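Local coordinates for glutathione transferase o1 (Bombyx mori, PDB 3RBT), which probably conjugates glutathione to electrophilic substrates and may use it to reduce dehydroascorbate, at residues Arg190-Arg195 / Glu229-Tyr234; Trp182-Tyr187 / Asp218-His223; Pro76-Pro81 / Cys96-Glu101. All blocks are in the same frame, centred on the assembly; numbering follows the deposited sequence.

Contact 1 (Arg190-Arg195 / Glu229-Tyr234)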
loop_
_atom_site.group_PDB
_atom_site.type_symbol
_atom_site.label_atom_id
_atom_site.label_comp_id
_atom_site.label_asym_id
_atom_site.label_seq_id
_atom_site.Cartn_x
_atom_site.Cartn_y
_atom_site.Cartn_z
ATOM N N ARG A 190 9.831 8.644 -27.532
ATOM C CA ARG A 190 9.729 8.742 -28.978
ATOM C C ARG A 190 10.613 9.874 -29.492
ATOM O O ARG A 190 11.035 9.856 -30.646
ATOM C CB ARG A 190 8.275 8.939 -29.422
ATOM C CG ARG A 190 7.993 8.383 -30.817
ATOM C CD ARG A 190 6.620 8.777 -31.364
ATOM N NE ARG A 190 5.524 8.440 -30.454
ATOM C CZ ARG A 190 4.340 7.970 -30.844
ATOM N NH1 ARG A 190 4.107 7.748 -32.139
ATOM N NH2 ARG A 190 3.396 7.701 -29.943
ATOM N N CYS A 191 10.893 10.846 -28.624
ATOM C CA CYS A 191 11.856 11.904 -28.927
ATOM C C CYS A 191 13.298 11.381 -28.855
ATOM O O CYS A 191 14.174 11.863 -29.582
ATOM C CB CYS A 191 11.677 13.102 -27.987
ATOM S SG CYS A 191 9.988 13.776 -27.907
ATOM N N VAL A 192 13.537 10.403 -27.980
ATOM C CA VAL A 192 14.867 9.804 -27.816
ATOM C C VAL A 192 15.185 8.846 -28.961
ATOM O O VAL A 192 16.179 9.026 -29.666
ATOM C CB VAL A 192 15.023 9.044 -26.469
ATOM C CG1 VAL A 192 16.471 8.550 -26.300
ATOM C CG2 VAL A 192 14.607 9.922 -25.298
ATOM N N ASN A 193 14.345 7.826 -29.128
ATOM C CA ASN A 193 14.523 6.843 -30.197
ATOM C C ASN A 193 13.182 6.494 -30.831
ATOM O O ASN A 193 12.518 5.538 -30.421
ATOM C CB ASN A 193 15.236 5.586 -29.676
ATOM C CG ASN A 193 15.810 4.715 -30.793
ATOM O OD1 ASN A 193 15.291 4.675 -31.916
ATOM N ND2 ASN A 193 16.885 3.998 -30.476
ATOM N N ASP A 194 12.805 7.288 -31.830
ATOM C CA ASP A 194 11.523 7.179 -32.515
ATOM C C ASP A 194 11.202 5.751 -32.947
ATOM O O ASP A 194 10.125 5.230 -32.651
ATOM C CB ASP A 194 11.516 8.105 -33.737
ATOM C CG ASP A 194 10.168 8.162 -34.420
ATOM O OD1 ASP A 194 9.994 7.473 -35.445
ATOM O OD2 ASP A 194 9.280 8.886 -33.927
ATOM N N ARG A 195 12.151 5.128 -33.643
ATOM C CA ARG A 195 11.938 3.824 -34.251
ATOM C C ARG A 195 11.840 2.727 -33.197
ATOM O O ARG A 195 10.971 1.858 -33.278
ATOM C CB ARG A 195 13.043 3.522 -35.271
ATOM C CG ARG A 195 13.309 4.664 -36.257
ATOM C CD ARG A 195 12.266 4.723 -37.377
ATOM N NE ARG A 195 12.064 6.082 -37.895
ATOM C CZ ARG A 195 12.863 6.696 -38.768
ATOM N NH1 ARG A 195 13.943 6.093 -39.240
ATOM N NH2 ARG A 195 12.581 7.927 -39.171
ATOM N N GLU A 229 7.818 18.301 -24.297
ATOM C CA GLU A 229 7.850 19.031 -23.033
ATOM C C GLU A 229 8.422 18.164 -21.911
ATOM O O GLU A 229 9.274 18.618 -21.153
ATOM C CB GLU A 229 6.458 19.579 -22.668
ATOM C CG GLU A 229 6.017 20.778 -23.535
ATOM C CD GLU A 229 4.504 20.977 -23.559
ATOM O OE1 GLU A 229 3.799 20.339 -22.750
ATOM O OE2 GLU A 229 4.012 21.769 -24.390
ATOM N N TYR A 230 7.972 16.915 -21.820
ATOM C CA TYR A 230 8.547 15.978 -20.850
ATOM C C TYR A 230 10.034 15.755 -21.106
ATOM O O TYR A 230 10.827 15.710 -20.154
ATOM C CB TYR A 230 7.812 14.641 -20.861
ATOM C CG TYR A 230 6.510 14.636 -20.082
ATOM C CD1 TYR A 230 6.421 15.226 -18.818
ATOM C CD2 TYR A 230 5.376 14.014 -20.600
ATOM C CE1 TYR A 230 5.220 15.209 -18.103
ATOM C CE2 TYR A 230 4.178 13.986 -19.892
ATOM C CZ TYR A 230 4.107 14.584 -18.651
ATOM O OH TYR A 230 2.920 14.557 -17.956
ATOM N N PHE A 231 10.396 15.638 -22.387
ATOM C CA PHE A 231 11.774 15.356 -22.809
ATOM C C PHE A 231 12.724 16.488 -22.426
ATOM O O PHE A 231 13.779 16.245 -21.842
ATOM C CB PHE A 231 11.826 15.068 -24.315
ATOM C CG PHE A 231 13.221 14.864 -24.865
ATOM C CD1 PHE A 231 13.966 13.730 -24.538
ATOM C CD2 PHE A 231 13.778 15.796 -25.745
ATOM C CE1 PHE A 231 15.255 13.536 -25.066
ATOM C CE2 PHE A 231 15.063 15.605 -26.276
ATOM C CZ PHE A 231 15.799 14.472 -25.934
ATOM N N ASP A 232 12.337 17.720 -22.746
ATOM C CA ASP A 232 13.116 18.885 -22.356
ATOM C C ASP A 232 13.199 19.044 -20.836
ATOM O O ASP A 232 14.247 19.426 -20.312
ATOM C CB ASP A 232 12.576 20.145 -23.040
ATOM C CG ASP A 232 12.952 20.201 -24.510
ATOM O OD1 ASP A 232 14.041 19.697 -24.847
ATOM O OD2 ASP A 232 12.170 20.735 -25.325
ATOM N N TYR A 233 12.107 18.730 -20.134
ATOM C CA TYR A 233 12.124 18.745 -18.671
ATOM C C TYR A 233 13.059 17.699 -18.063
ATOM O O TYR A 233 13.904 18.029 -17.228
ATOM C CB TYR A 233 10.730 18.561 -18.054
ATOM C CG TYR A 233 10.844 18.421 -16.546
ATOM C CD1 TYR A 233 10.842 17.163 -15.934
ATOM C CD2 TYR A 233 11.023 19.544 -15.739
ATOM C CE1 TYR A 233 10.987 17.031 -14.549
ATOM C CE2 TYR A 233 11.162 19.425 -14.356
ATOM C CZ TYR A 233 11.147 18.168 -13.773
ATOM O OH TYR A 233 11.289 18.059 -12.416
ATOM N N TYR A 234 12.884 16.439 -18.455
ATOM C CA TYR A 234 13.653 15.362 -17.839
ATOM C C TYR A 234 15.145 15.372 -18.186
ATOM O O TYR A 234 15.964 14.993 -17.350
ATOM C CB TYR A 234 12.990 13.990 -18.055
ATOM C CG TYR A 234 11.816 13.782 -17.106
ATOM C CD1 TYR A 234 10.505 13.764 -17.571
ATOM C CD2 TYR A 234 12.029 13.635 -15.735
ATOM C CE1 TYR A 234 9.430 13.591 -16.689
ATOM C CE2 TYR A 234 10.972 13.467 -14.845
ATOM C CZ TYR A 234 9.677 13.449 -15.324
ATOM O OH TYR A 234 8.647 13.285 -14.438
#

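Contact 2 (Trp182-Tyr187 / Asp218-His223)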
loop_
_atom_site.group_PDB
_atom_site.type_symbol
_atom_site.label_atom_id
_atom_site.label_comp_id
_atom_site.label_asym_id
_atom_site.label_seq_id
_atom_site.Cartn_x
_atom_site.Cartn_y
_atom_site.Cartn_z
ATOM N N TRP A 182 2.687 8.065 -15.380
ATOM C CA TRP A 182 3.898 7.436 -15.899
ATOM C C TRP A 182 3.763 7.060 -17.369
ATOM O O TRP A 182 4.708 7.237 -18.136
ATOM C CB TRP A 182 4.326 6.246 -15.031
ATOM C CG TRP A 182 4.783 6.734 -13.688
ATOM C CD1 TRP A 182 6.072 7.038 -13.311
ATOM C CD2 TRP A 182 3.957 7.021 -12.557
ATOM N NE1 TRP A 182 6.088 7.482 -12.011
ATOM C CE2 TRP A 182 4.803 7.486 -11.527
ATOM C CE3 TRP A 182 2.579 6.921 -12.309
ATOM C CZ2 TRP A 182 4.315 7.844 -10.263
ATOM C CZ3 TRP A 182 2.098 7.282 -11.059
ATOM C CH2 TRP A 182 2.965 7.744 -10.055
ATOM N N VAL A 183 2.582 6.586 -17.765
ATOM C CA VAL A 183 2.326 6.259 -19.166
ATOM C C VAL A 183 2.473 7.494 -20.080
ATOM O O VAL A 183 3.099 7.423 -21.136
ATOM C CB VAL A 183 0.964 5.543 -19.350
ATOM C CG1 VAL A 183 0.661 5.310 -20.827
ATOM C CG2 VAL A 183 0.974 4.212 -18.613
ATOM N N GLU A 184 1.916 8.626 -19.659
ATOM C CA GLU A 184 2.016 9.864 -20.436
ATOM C C GLU A 184 3.478 10.299 -20.620
ATOM O O GLU A 184 3.857 10.791 -21.687
ATOM C CB GLU A 184 1.235 10.974 -19.751
ATOM C CG GLU A 184 0.919 12.148 -20.640
ATOM C CD GLU A 184 0.163 13.209 -19.882
ATOM O OE1 GLU A 184 0.822 14.066 -19.247
ATOM O OE2 GLU A 184 -1.089 13.173 -19.908
ATOM N N ARG A 185 4.274 10.119 -19.563
ATOM C CA ARG A 185 5.703 10.426 -19.585
ATOM C C ARG A 185 6.490 9.535 -20.542
ATOM O O ARG A 185 7.437 9.999 -21.165
ATOM C CB ARG A 185 6.300 10.364 -18.179
ATOM C CG ARG A 185 5.970 11.599 -17.358
ATOM C CD ARG A 185 6.133 11.386 -15.857
ATOM N NE ARG A 185 5.888 12.646 -15.155
ATOM C CZ ARG A 185 4.679 13.166 -14.935
ATOM N NH1 ARG A 185 3.588 12.537 -15.357
ATOM N NH2 ARG A 185 4.558 14.327 -14.299
ATOM N N LEU A 186 6.076 8.276 -20.679
ATOM C CA LEU A 186 6.769 7.328 -21.563
ATOM C C LEU A 186 6.859 7.789 -23.012
ATOM O O LEU A 186 7.847 7.504 -23.687
ATOM C CB LEU A 186 6.142 5.934 -21.497
ATOM C CG LEU A 186 6.254 5.217 -20.150
ATOM C CD1 LEU A 186 5.585 3.847 -20.207
ATOM C CD2 LEU A 186 7.710 5.099 -19.694
ATOM N N TYR A 187 5.832 8.504 -23.481
ATOM C CA TYR A 187 5.817 9.040 -24.847
ATOM C C TYR A 187 7.044 9.914 -25.169
ATOM O O TYR A 187 7.397 10.071 -26.333
ATOM C CB TYR A 187 4.520 9.820 -25.130
ATOM C CG TYR A 187 3.245 8.983 -25.137
ATOM C CD1 TYR A 187 2.919 8.162 -26.220
ATOM C CD2 TYR A 187 2.353 9.038 -24.072
ATOM C CE1 TYR A 187 1.740 7.405 -26.227
ATOM C CE2 TYR A 187 1.178 8.293 -24.068
ATOM C CZ TYR A 187 0.881 7.477 -25.140
ATOM O OH TYR A 187 -0.283 6.749 -25.121
ATOM N N ASP A 218 -10.965 14.502 -21.146
ATOM C CA ASP A 218 -10.956 15.908 -20.720
ATOM C C ASP A 218 -10.144 16.176 -19.457
ATOM O O ASP A 218 -9.483 17.213 -19.337
ATOM C CB ASP A 218 -12.384 16.413 -20.529
ATOM C CG ASP A 218 -13.177 16.391 -21.817
ATOM O OD1 ASP A 218 -13.234 17.441 -22.503
ATOM O OD2 ASP A 218 -13.711 15.313 -22.154
ATOM N N ILE A 219 -10.207 15.232 -18.524
ATOM C CA ILE A 219 -9.445 15.285 -17.287
ATOM C C ILE A 219 -7.941 15.131 -17.559
ATOM O O ILE A 219 -7.130 15.903 -17.037
ATOM C CB ILE A 219 -9.976 14.224 -16.289
ATOM C CG1 ILE A 219 -11.425 14.557 -15.900
ATOM C CG2 ILE A 219 -9.095 14.134 -15.042
ATOM C CD1 ILE A 219 -12.291 13.337 -15.663
ATOM N N VAL A 220 -7.576 14.142 -18.376
ATOM C CA VAL A 220 -6.185 13.940 -18.782
ATOM C C VAL A 220 -5.613 15.210 -19.426
ATOM O O VAL A 220 -4.537 15.696 -19.044
ATOM C CB VAL A 220 -6.059 12.744 -19.758
ATOM C CG1 VAL A 220 -4.734 12.794 -20.541
ATOM C CG2 VAL A 220 -6.208 11.425 -19.011
ATOM N N LYS A 221 -6.362 15.741 -20.386
ATOM C CA LYS A 221 -5.982 16.920 -21.156
ATOM C C LYS A 221 -5.711 18.148 -20.279
ATOM O O LYS A 221 -4.817 18.937 -20.573
ATOM C CB LYS A 221 -7.080 17.231 -22.173
ATOM C CG LYS A 221 -6.578 17.527 -23.563
ATOM C CD LYS A 221 -7.741 17.605 -24.571
ATOM C CE LYS A 221 -7.235 17.887 -25.982
ATOM N NZ LYS A 221 -6.048 17.039 -26.330
ATOM N N LYS A 222 -6.468 18.287 -19.192
ATOM C CA LYS A 222 -6.281 19.386 -18.241
ATOM C C LYS A 222 -4.860 19.449 -17.634
ATOM O O LYS A 222 -4.331 20.544 -17.424
ATOM C CB LYS A 222 -7.337 19.311 -17.128
ATOM C CG LYS A 222 -7.617 20.639 -16.412
ATOM C CD LYS A 222 -8.572 21.514 -17.211
ATOM C CE LYS A 222 -8.315 22.998 -16.986
ATOM N NZ LYS A 222 -9.095 23.826 -17.956
ATOM N N HIS A 223 -4.238 18.291 -17.390
ATOM C CA HIS A 223 -2.940 18.247 -16.693
ATOM C C HIS A 223 -1.795 17.610 -17.487
ATOM O O HIS A 223 -0.778 17.181 -16.909
ATOM C CB HIS A 223 -3.102 17.545 -15.341
ATOM C CG HIS A 223 -4.024 18.265 -14.415
ATOM N ND1 HIS A 223 -5.309 17.836 -14.164
ATOM C CD2 HIS A 223 -3.867 19.416 -13.724
ATOM C CE1 HIS A 223 -5.898 18.682 -13.340
ATOM N NE2 HIS A 223 -5.041 19.647 -13.052
HETATM O O HOH W 1 -2.500 14.196 -17.786
#

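Contact 3 (Pro76-Pro81 / Cys96-Glu101)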
loop_
_atom_site.group_PDB
_atom_site.type_symbol
_atom_site.label_atom_id
_atom_site.label_comp_id
_atom_site.label_asym_id
_atom_site.label_seq_id
_atom_site.Cartn_x
_atom_site.Cartn_y
_atom_site.Cartn_z
ATOM N N PRO A 76 3.020 14.101 -3.165
ATOM C CA PRO A 76 2.490 15.435 -2.856
ATOM C C PRO A 76 1.865 15.439 -1.469
ATOM O O PRO A 76 1.873 14.412 -0.791
ATOM C CB PRO A 76 1.399 15.614 -3.911
ATOM C CG PRO A 76 0.867 14.228 -4.083
ATOM C CD PRO A 76 2.108 13.356 -4.052
ATOM N N VAL A 77 1.336 16.584 -1.051
ATOM C CA VAL A 77 0.567 16.667 0.182
ATOM C C VAL A 77 -0.806 17.250 -0.133
ATOM O O VAL A 77 -0.913 18.286 -0.798
ATOM C CB VAL A 77 1.238 17.572 1.237
ATOM C CG1 VAL A 77 0.361 17.663 2.493
ATOM C CG2 VAL A 77 2.632 17.068 1.592
ATOM N N LEU A 78 -1.853 16.579 0.330
ATOM C CA LEU A 78 -3.182 17.137 0.229
ATOM C C LEU A 78 -3.582 17.641 1.606
ATOM O O LEU A 78 -3.642 16.862 2.575
ATOM C CB LEU A 78 -4.187 16.098 -0.302
ATOM C CG LEU A 78 -5.643 16.558 -0.485
ATOM C CD1 LEU A 78 -5.823 17.464 -1.709
ATOM C CD2 LEU A 78 -6.595 15.367 -0.569
ATOM N N GLU A 79 -3.834 18.944 1.688
ATOM C CA GLU A 79 -4.281 19.563 2.930
ATOM C C GLU A 79 -5.794 19.686 2.868
ATOM O O GLU A 79 -6.338 20.195 1.891
ATOM C CB GLU A 79 -3.628 20.933 3.144
ATOM C CG GLU A 79 -3.882 21.545 4.532
ATOM C CD GLU A 79 -3.117 22.844 4.769
ATOM O OE1 GLU A 79 -2.929 23.619 3.811
ATOM O OE2 GLU A 79 -2.708 23.093 5.919
ATOM N N ILE A 80 -6.458 19.222 3.927
ATOM C CA ILE A 80 -7.911 19.097 3.956
ATOM C C ILE A 80 -8.448 19.707 5.255
ATOM O O ILE A 80 -7.721 19.783 6.244
ATOM C CB ILE A 80 -8.355 17.609 3.823
ATOM C CG1 ILE A 80 -7.741 16.741 4.935
ATOM C CG2 ILE A 80 -7.965 17.037 2.449
ATOM C CD1 ILE A 80 -8.473 15.432 5.165
ATOM N N PRO A 81 -9.708 20.181 5.246
ATOM C CA PRO A 81 -10.313 20.585 6.518
ATOM C C PRO A 81 -10.715 19.347 7.302
ATOM O O PRO A 81 -11.132 18.350 6.705
ATOM C CB PRO A 81 -11.565 21.366 6.099
ATOM C CG PRO A 81 -11.469 21.564 4.626
ATOM C CD PRO A 81 -10.558 20.514 4.090
ATOM N N CYS A 96 -5.731 9.550 -2.784
ATOM C CA CYS A 96 -6.726 9.334 -3.812
ATOM C C CYS A 96 -7.879 8.485 -3.297
ATOM O O CYS A 96 -9.025 8.733 -3.669
ATOM C CB CYS A 96 -6.091 8.691 -5.051
ATOM S SG CYS A 96 -4.989 9.800 -5.987
ATOM N N ASP A 97 -7.572 7.496 -2.451
ATOM C CA ASP A 97 -8.596 6.644 -1.842
ATOM C C ASP A 97 -9.447 7.421 -0.836
ATOM O O ASP A 97 -10.671 7.244 -0.788
ATOM C CB ASP A 97 -7.985 5.385 -1.196
ATOM C CG ASP A 97 -7.470 4.376 -2.240
ATOM O OD1 ASP A 97 -7.768 4.533 -3.444
ATOM O OD2 ASP A 97 -6.784 3.412 -1.853
ATOM N N TYR A 98 -8.795 8.297 -0.070
ATOM C CA TYR A 98 -9.509 9.219 0.816
ATOM C C TYR A 98 -10.547 10.009 0.014
ATOM O O TYR A 98 -11.708 10.062 0.385
ATOM C CB TYR A 98 -8.548 10.188 1.531
ATOM C CG TYR A 98 -9.296 11.338 2.151
ATOM C CD1 TYR A 98 -9.983 11.172 3.352
ATOM C CD2 TYR A 98 -9.379 12.573 1.506
ATOM C CE1 TYR A 98 -10.704 12.216 3.913
ATOM C CE2 TYR A 98 -10.103 13.622 2.063
ATOM C CZ TYR A 98 -10.765 13.436 3.259
ATOM O OH TYR A 98 -11.491 14.471 3.821
ATOM N N LEU A 99 -10.107 10.608 -1.091
ATOM C CA LEU A 99 -10.975 11.410 -1.952
ATOM C C LEU A 99 -12.135 10.603 -2.515
ATOM O O LEU A 99 -13.255 11.102 -2.580
ATOM C CB LEU A 99 -10.176 12.044 -3.097
ATOM C CG LEU A 99 -9.094 13.048 -2.656
ATOM C CD1 LEU A 99 -8.240 13.471 -3.844
ATOM C CD2 LEU A 99 -9.744 14.266 -1.976
ATOM N N ASP A 100 -11.870 9.355 -2.906
ATOM C CA ASP A 100 -12.924 8.515 -3.476
ATOM C C ASP A 100 -13.985 8.075 -2.462
ATOM O O ASP A 100 -15.150 7.868 -2.834
ATOM C CB ASP A 100 -12.362 7.300 -4.219
ATOM C CG ASP A 100 -13.310 6.794 -5.287
ATOM O OD1 ASP A 100 -13.919 7.625 -5.979
ATOM O OD2 ASP A 100 -13.443 5.574 -5.454
ATOM N N GLU A 101 -13.576 7.942 -1.205
ATOM C CA GLU A 101 -14.469 7.625 -0.075
ATOM C C GLU A 101 -15.207 8.850 0.474
ATOM O O GLU A 101 -16.401 8.796 0.755
ATOM C CB GLU A 101 -13.655 7.016 1.073
ATOM C CG GLU A 101 -13.159 5.619 0.839
ATOM C CD GLU A 101 -12.266 5.090 1.951
ATOM O OE1 GLU A 101 -11.734 3.981 1.781
ATOM O OE2 GLU A 101 -12.071 5.760 2.987
#

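Contact 1 (Arg190-Arg195 / Glu229-Tyr234)
Cys-191 and Phe-231 bring the two backbones to their nearest approach, with CA atoms 7.0 Å apart. The chain around 190-192 forms a short, loosely hydrogen-bonded helical turn; it breaks at Asn-193, the N-cap residue before helix 194-202, whose OD1 accepts from the N of Lys-196. Segment 229-234, by contrast, is regular helix throughout and belongs to helix 227-237. No hydrogen bond joins the two segments, so side chains alone make the contact, and one of them does most of the work. Phe-231 carries its CG anti to the backbone N (chi1 176°), which projects the ring off helix 227-237 toward the end of helix 189-192. Over one face of that ring lies the methylene of Cys-191, its CB 4.1 Å from the Phe-231 ring centroid and 20° off the normal, a CH-pi contact displaced toward the CG side. The sulfur sits less squarely: SG of Cys-191 is 5.2 Å from the same Phe-231 centroid and 37° off the normal, an oblique sulfur-aromatic contact. Val-192 meets another part of the ring, its CG2 methyl coming obliquely to CE1 of Phe-231 at 3.7 Å. Beyond the pair of segments, Val-192 also packs on Phe-141, and Cys-191 on Pro-227 and Gln-228. Two small side chains thus hold a single aromatic plate at the periphery of the all-helical C-terminal domain. With no directed bond, the contact rests on CH-pi, sulfur-aromatic and apolar packing among three partly exposed residues, which implies a small, modest clasp at the surface.

Contact 2 (Trp182-Tyr187 / Asp218-His223)
Glu-184 has more of its surface buried here than any other residue, and it reaches Val-220 by its carboxylate. Its CG stands anti to the backbone N (chi1 -162°) and the chain continues extended, so that the acid group is carried from helix 174-186 across to the short helix 218-222. The backbones themselves stay well apart, the nearest CA atoms, those of Glu-184 and Val-220, being 9.3 Å from each other. Val-220 answers with its CG1 methyl, 3.7 Å from OE2 of Glu-184, the two side chains running alongside one another, oppositely directed. Its carbonyl takes part through a water, which donates to OE2 of Glu-184 at 2.7 Å and also to O of Val-220 at 2.8 Å, bridging acid and helix where no direct hydrogen bond does. O of His-223, the third contributor, merely comes within 4.2 Å of OE1 of Glu-184, and two acceptors make no bond; the imidazole leads away and its NE2 is hydrogen-bonded to the OH of Tyr-52. The carboxylate has further partners in the same chain. OE1 is hydrogen-bonded to the OH of Tyr-230 in helix 227-237 and weakly to the N of His-225, while OE2 accepts a hydrogen bond from NE1 of Trp-180, one turn earlier on its own helix. Val-220, for its part, packs on Trp-180 and on Met-214 of helix 205-216. A buried acid is thereby shared among a tyrosine, an indole and a bound water, with a methyl group alongside. These partners would be expected to offset the cost of burying the carboxylate and probably favour its charged form, making Glu-184 a polar junction within the helical C-terminal domain.

Contact 3 (Pro76-Pro81 / Cys96-Glu101)
Ile-80 and Tyr-98 come together from opposite directions through two different torsions: Tyr-98 extends its ring with CG anti to the backbone N (chi1 165°), while Ile-80 turns its CG1 between the backbone N and the carbonyl carbon (chi1 57°). CD1 of Ile-80 thereby meets the phenol end obliquely, 3.4 Å from OH and 3.6 Å from CZ of Tyr-98, and CG2 of Ile-80 is 4.0 Å from CE2 of Tyr-98. Beside this pair the two leucines meet tip to tip, CD2 of Leu-78 lying 3.6 Å from CD2 of Leu-99, whose end comes nearer the strand than the direction of its CB suggests. All four side chains are buried, and no hydrogen bond crosses the interface. The local axes of strand 77-80 and helix 96-101 approach to 11.1 Å at 35°, with these side chains filling the gap. Leu-89 of the neighbouring strand touches both Ile-80 and Tyr-98, and Leu-27 touches Ile-80 and Leu-99. Pro-113 and Tyr-114 of the second subunit pack on Tyr-98 and Ile-80 respectively, so this layer borders the dimer interface. Strand 77-80 follows Pro-76, whose preceding peptide bond is cis, the cis-proline that is a hallmark of the thioredoxin-like fold; a helix laid on a mixed sheet in this way belongs to the thioredoxin-like N-terminal domain of glutathione transferases.

In the fold
Contacts 1 and 2 both lie in the helical part of the chain and interlock: their segments alternate in sequence, and helices 174-186 and 227-237 are joined directly, through the tyrosine bond to Glu-184 and where Tyr-234 OH meets Arg-185 NE at 2.9 Å, a probable hydrogen bond. Contact 1 is an aromatic and apolar surface contact, whereas contact 2 is buried about 9 Å from the centre of the chain and relies on a carboxylate and a water. Contact 3 stands apart in the thioredoxin-like domain, its centre about 32 Å from that of contact 1, on the opposite side of the chain's centre. It too is buried, but largely apolar, and it alone adjoins the second subunit.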